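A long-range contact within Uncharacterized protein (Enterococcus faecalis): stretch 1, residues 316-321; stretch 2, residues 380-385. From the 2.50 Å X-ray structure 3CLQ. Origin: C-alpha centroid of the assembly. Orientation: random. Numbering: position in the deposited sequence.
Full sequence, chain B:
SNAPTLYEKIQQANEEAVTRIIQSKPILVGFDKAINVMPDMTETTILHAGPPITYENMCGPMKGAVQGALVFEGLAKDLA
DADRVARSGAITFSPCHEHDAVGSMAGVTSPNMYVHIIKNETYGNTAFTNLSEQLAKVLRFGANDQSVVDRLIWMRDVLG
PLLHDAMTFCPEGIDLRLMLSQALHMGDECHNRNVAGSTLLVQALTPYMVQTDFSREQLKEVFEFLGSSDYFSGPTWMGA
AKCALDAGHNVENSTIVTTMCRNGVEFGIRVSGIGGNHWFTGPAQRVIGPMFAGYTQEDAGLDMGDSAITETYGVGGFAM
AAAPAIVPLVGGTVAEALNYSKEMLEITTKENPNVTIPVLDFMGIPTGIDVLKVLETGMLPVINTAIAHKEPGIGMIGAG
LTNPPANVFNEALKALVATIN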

# COMPACT_ATOMS: atom_id res chain seq x y z
N GLY B 316 4.23 14.41 -3.81
CA GLY B 316 5.12 14.83 -2.71
C GLY B 316 4.45 15.75 -1.70
O GLY B 316 3.37 15.45 -1.19
N GLY B 317 5.07 16.88 -1.40
CA GLY B 317 4.48 17.81 -0.45
C GLY B 317 3.16 18.40 -0.91
O GLY B 317 2.29 18.75 -0.08
N PHE B 318 2.99 18.51 -2.22
CA PHE B 318 1.72 18.97 -2.78
C PHE B 318 0.63 17.96 -2.42
O PHE B 318 -0.52 18.34 -2.21
CB PHE B 318 1.83 19.11 -4.30
CG PHE B 318 2.35 20.46 -4.75
CD1 PHE B 318 1.76 21.12 -5.82
CD2 PHE B 318 3.43 21.06 -4.13
CE1 PHE B 318 2.23 22.35 -6.25
CE2 PHE B 318 3.91 22.30 -4.56
CZ PHE B 318 3.30 22.95 -5.62
N ALA B 319 1.00 16.68 -2.33
CA ALA B 319 0.02 15.64 -1.98
C ALA B 319 0.04 15.33 -0.50
O ALA B 319 -0.67 14.47 -0.06
CB ALA B 319 0.25 14.39 -2.77
N MSE B 320 0.85 16.05 0.26
CA MSE B 320 0.90 15.89 1.70
C MSE B 320 -0.33 15.19 2.28
O MSE B 320 -0.20 14.19 2.96
CB MSE B 320 1.03 17.27 2.31
CG MSE B 320 2.05 17.40 3.41
SE MSE B 320 2.10 19.27 4.01
CE MSE B 320 2.76 18.87 5.83
N ALA B 321 -1.51 15.71 2.00
CA ALA B 321 -2.75 15.22 2.62
C ALA B 321 -2.98 13.72 2.50
O ALA B 321 -3.66 13.13 3.33
CB ALA B 321 -3.95 15.95 2.06
N LEU B 380 4.48 30.53 -1.98
CA LEU B 380 5.47 29.66 -2.65
C LEU B 380 5.12 28.17 -2.61
O LEU B 380 4.44 27.70 -1.69
CB LEU B 380 6.86 29.85 -2.04
CG LEU B 380 7.79 31.00 -2.48
CD1 LEU B 380 7.03 32.20 -3.04
CD2 LEU B 380 8.70 31.41 -1.32
N PRO B 381 5.58 27.40 -3.62
CA PRO B 381 5.50 25.96 -3.54
C PRO B 381 6.05 25.44 -2.22
O PRO B 381 7.10 25.87 -1.77
CB PRO B 381 6.42 25.51 -4.67
CG PRO B 381 6.26 26.56 -5.67
CD PRO B 381 6.18 27.84 -4.89
N VAL B 382 5.32 24.54 -1.60
CA VAL B 382 5.79 23.90 -0.39
C VAL B 382 6.40 22.59 -0.83
O VAL B 382 5.79 21.85 -1.58
CB VAL B 382 4.62 23.56 0.54
CG1 VAL B 382 3.85 22.33 0.02
CG2 VAL B 382 5.12 23.32 1.93
N ILE B 383 7.62 22.29 -0.39
CA ILE B 383 8.16 20.97 -0.66
C ILE B 383 8.61 20.28 0.61
O ILE B 383 9.24 20.88 1.46
CB ILE B 383 9.24 21.00 -1.74
CG1 ILE B 383 10.46 20.23 -1.30
CG2 ILE B 383 9.68 22.41 -2.08
CD1 ILE B 383 11.57 20.40 -2.26
N ASN B 384 8.24 19.01 0.76
CA ASN B 384 8.69 18.22 1.89
C ASN B 384 9.83 17.36 1.38
O ASN B 384 9.71 16.71 0.34
CB ASN B 384 7.57 17.32 2.42
CG ASN B 384 6.49 18.08 3.25
OD1 ASN B 384 5.32 17.64 3.31
ND2 ASN B 384 6.89 19.17 3.92
N THR B 385 10.94 17.35 2.10
CA THR B 385 12.12 16.64 1.63
C THR B 385 12.93 16.17 2.83
O THR B 385 12.71 16.64 3.97
CB THR B 385 12.98 17.54 0.73
OG1 THR B 385 14.29 16.98 0.61
CG2 THR B 385 13.15 18.93 1.34

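Packing alone joins these two stretches of one chain, at least 63 residues apart in sequence wherever they touch: no hydrogen bond crosses between them, and together they bury 284 Å². Asn 384, Val 382 and Phe 318 cover the most surface. Asn 384, in the strand that begins at Ile 383, points its CA-to-CB bond toward stretch 1, and with chi1 in the m well its amide end reaches Met 320, a selenomethionine. There OD1 lies 3.3 Å from CG of Met 320, a close van der Waals contact with a methylene that has no polar hydrogen. The same OD1 is 3.9 Å from CA of Gly 317.

Gly 317 is where the backbones come nearest, its CA 4.8 Å from CA of Asn 384. The absence of a side chain makes this possible: an ideal CB would point toward stretch 2, clashing at 2.9 Å from N of Asn 384 and sitting tightly at 3.2 Å from O of Val 382.

Val 382 directs its CA-to-CB bond sideways, yet its CG1 lies 3.9 Å from O of Gly 317 and 4.4 Å from CD2 of Phe 318, so its compact branched side chain packs against both backbone and ring. Phe 318 also starts sideways, but its chi1 of -87° (m) brings the end of the ring nearer to stretch 2. The ring meets its neighbours edge-on: CE2 approaches O of Val 382 at 3.6 Å and CB of Pro 381 at 4.1 Å, both near the ring plane. Pro 381 adds apolar surface there. Within stretch 1, a weak hydrogen bond from N of Met 320 to O of Gly 317, 3.1 Å long, links the two residues that meet OD1 of Asn 384. All five side chains in contact are buried, as is Gly 317.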